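Local coordinates for mRNA export factor (Human herpesvirus 1, PDB 4YXP), which regulates viral gene expression, inhibits host splicing, mediates nuclear export of intronless viral mRNAs, and dimerises through its zinc-binding C-terminal domain, at residues S84-F89 against L123-M128. Numbering follows the deposited sequence.
Sequences SLYRTF and LAWCKM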
loop_
_atom_site.group_PDB
_atom_site.type_symbol
_atom_site.label_atom_id
_atom_site.label_comp_id
_atom_site.label_asym_id
_atom_site.label_seq_id
_atom_site.Cartn_x
_atom_site.Cartn_y
_atom_site.Cartn_z
ATOM N N SER B 84 -9.458 21.813 -20.911
ATOM C CA SER B 84 -8.563 21.431 -21.999
ATOM C C SER B 84 -8.028 20.012 -21.808
ATOM O O SER B 84 -8.058 19.192 -22.726
ATOM C CB SER B 84 -7.397 22.416 -22.101
ATOM O OG SER B 84 -6.454 21.993 -23.069
ATOM N N LEU B 85 -7.528 19.728 -20.611
ATOM C CA LEU B 85 -6.985 18.408 -20.318
ATOM C C LEU B 85 -8.098 17.369 -20.399
ATOM O O LEU B 85 -7.903 16.266 -20.917
ATOM C CB LEU B 85 -6.326 18.392 -18.937
ATOM C CG LEU B 85 -5.667 17.076 -18.509
ATOM C CD1 LEU B 85 -4.501 16.732 -19.418
ATOM C CD2 LEU B 85 -5.206 17.153 -17.052
ATOM N N TYR B 86 -9.266 17.742 -19.884
ATOM C CA TYR B 86 -10.449 16.888 -19.906
ATOM C C TYR B 86 -10.753 16.476 -21.337
ATOM O O TYR B 86 -11.000 15.305 -21.624
ATOM C CB TYR B 86 -11.637 17.634 -19.287
ATOM C CG TYR B 86 -12.939 16.866 -19.212
ATOM C CD1 TYR B 86 -13.697 16.625 -20.350
ATOM C CD2 TYR B 86 -13.430 16.418 -17.995
ATOM C CE1 TYR B 86 -14.895 15.934 -20.280
ATOM C CE2 TYR B 86 -14.629 15.727 -17.915
ATOM C CZ TYR B 86 -15.355 15.489 -19.060
ATOM O OH TYR B 86 -16.551 14.808 -18.987
ATOM N N ARG B 87 -10.722 17.460 -22.231
ATOM C CA ARG B 87 -11.008 17.249 -23.642
ATOM C C ARG B 87 -9.985 16.297 -24.272
ATOM O O ARG B 87 -10.330 15.444 -25.089
ATOM C CB ARG B 87 -11.019 18.602 -24.367
ATOM C CG ARG B 87 -11.843 18.640 -25.634
ATOM C CD ARG B 87 -12.332 20.056 -25.943
ATOM N NE ARG B 87 -11.236 20.993 -26.196
ATOM C CZ ARG B 87 -10.906 22.026 -25.421
ATOM N NH1 ARG B 87 -11.576 22.297 -24.304
ATOM N NH2 ARG B 87 -9.892 22.807 -25.772
ATOM N N THR B 88 -8.727 16.440 -23.873
ATOM C CA THR B 88 -7.654 15.578 -24.361
ATOM C C THR B 88 -7.853 14.125 -23.900
ATOM O O THR B 88 -7.694 13.188 -24.689
ATOM C CB THR B 88 -6.274 16.104 -23.891
ATOM O OG1 THR B 88 -6.019 17.375 -24.508
ATOM C CG2 THR B 88 -5.149 15.136 -24.252
ATOM N N PHE B 89 -8.195 13.940 -22.628
ATOM C CA PHE B 89 -8.513 12.610 -22.110
ATOM C C PHE B 89 -9.643 11.963 -22.903
ATOM O O PHE B 89 -9.510 10.843 -23.392
ATOM C CB PHE B 89 -8.926 12.674 -20.635
ATOM C CG PHE B 89 -7.793 12.936 -19.676
ATOM C CD1 PHE B 89 -6.476 12.685 -20.023
ATOM C CD2 PHE B 89 -8.061 13.428 -18.410
ATOM C CE1 PHE B 89 -5.451 12.924 -19.128
ATOM C CE2 PHE B 89 -7.043 13.670 -17.512
ATOM C CZ PHE B 89 -5.736 13.419 -17.870
ATOM N N LEU B 123 -9.721 14.826 -5.991
ATOM C CA LEU B 123 -10.896 15.571 -5.548
ATOM C C LEU B 123 -10.960 16.977 -6.151
ATOM O O LEU B 123 -12.048 17.476 -6.444
ATOM C CB LEU B 123 -10.926 15.648 -4.019
ATOM C CG LEU B 123 -11.083 14.310 -3.276
ATOM C CD1 LEU B 123 -11.330 14.549 -1.797
ATOM C CD2 LEU B 123 -12.200 13.452 -3.862
ATOM N N ALA B 124 -9.811 17.618 -6.347
ATOM C CA ALA B 124 -9.807 18.937 -6.978
ATOM C C ALA B 124 -10.229 18.821 -8.442
ATOM O O ALA B 124 -10.922 19.696 -8.971
ATOM C CB ALA B 124 -8.438 19.585 -6.865
ATOM N N TRP B 125 -9.813 17.737 -9.089
ATOM C CA TRP B 125 -10.226 17.449 -10.462
ATOM C C TRP B 125 -11.741 17.285 -10.529
ATOM O O TRP B 125 -12.399 17.842 -11.408
ATOM C CB TRP B 125 -9.523 16.189 -10.979
ATOM C CG TRP B 125 -9.881 15.800 -12.387
ATOM C CD1 TRP B 125 -10.673 14.756 -12.776
ATOM C CD2 TRP B 125 -9.446 16.444 -13.594
ATOM N NE1 TRP B 125 -10.760 14.713 -14.149
ATOM C CE2 TRP B 125 -10.016 15.737 -14.673
ATOM C CE3 TRP B 125 -8.633 17.549 -13.865
ATOM C CZ2 TRP B 125 -9.801 16.103 -16.002
ATOM C CZ3 TRP B 125 -8.420 17.910 -15.187
ATOM C CH2 TRP B 125 -9.002 17.189 -16.236
ATOM N N CYS B 126 -12.294 16.524 -9.589
ATOM C CA CYS B 126 -13.741 16.354 -9.505
ATOM C C CYS B 126 -14.434 17.692 -9.269
ATOM O O CYS B 126 -15.486 17.964 -9.848
ATOM C CB CYS B 126 -14.109 15.374 -8.389
ATOM S SG CYS B 126 -13.741 13.654 -8.777
ATOM N N LYS B 127 -13.848 18.529 -8.417
ATOM C CA LYS B 127 -14.461 19.811 -8.097
ATOM C C LYS B 127 -14.445 20.724 -9.320
ATOM O O LYS B 127 -15.364 21.519 -9.527
ATOM C CB LYS B 127 -13.752 20.493 -6.922
ATOM C CG LYS B 127 -14.528 21.699 -6.407
ATOM C CD LYS B 127 -13.852 22.406 -5.246
ATOM C CE LYS B 127 -14.668 23.628 -4.832
ATOM N NZ LYS B 127 -14.124 24.321 -3.636
ATOM N N MET B 128 -13.400 20.602 -10.130
ATOM C CA MET B 128 -13.292 21.388 -11.354
ATOM C C MET B 128 -14.355 20.949 -12.360
ATOM O O MET B 128 -14.994 21.785 -13.003
ATOM C CB MET B 128 -11.886 21.256 -11.949
ATOM C CG MET B 128 -11.680 22.000 -13.270
ATOM S SD MET B 128 -12.258 21.097 -14.725
ATOM C CE MET B 128 -11.185 19.663 -14.704
#
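Trp125 reaches from helix 112-132 to helix 75-91 and ends among Leu85, Tyr86 and Phe89, its indole bridging two nearly perpendicular helices of the all-helical C-terminal domain of ICP27. The axes of the two short segments stay 12.2 Å apart and cross at -97°, a gap that the Trp125 side chain spans. With CG anti to the backbone N (chi1 180°), the indole points away from its own helix, and CZ2, CZ3 and CH2 reach the other one. The leading atom, CH2, lies 3.7 Å from the backbone N of Tyr86, which sits at the ring edge and in its plane. Leu85, on the side of the indole opposite Met128, brings CD2 to within 3.8 Å of Trp125 CZ3, crossing at a slant. Tyr86 uses chiefly its CB, 4.1 Å from Trp125 CH2, and its side chain runs about square to the indole; its OH hydrogen-bonds Pro135 O. On the same side as Leu85, Phe89 CD2 and CE2 both lie 4.0 Å from Trp125 CZ2; the Phe89 ring meets the six-membered ring obliquely, at 61° with centroids 5.8 Å apart. The indole is fixed at its pyrrole side too, where NE1 donates to Asp140 OD2. Tyr268 of the second subunit packs on Leu85 and meets Phe89 edge-to-face, while Phe269 of that subunit packs on Trp125; both belong to the C-terminal region important for homodimerization, placing this buried junction at the intertwined dimer interface. Within helix 112-132, Met128 folds back so that its CE rests 3.3 Å above the plane of the Trp125 ring, displaced toward the rim.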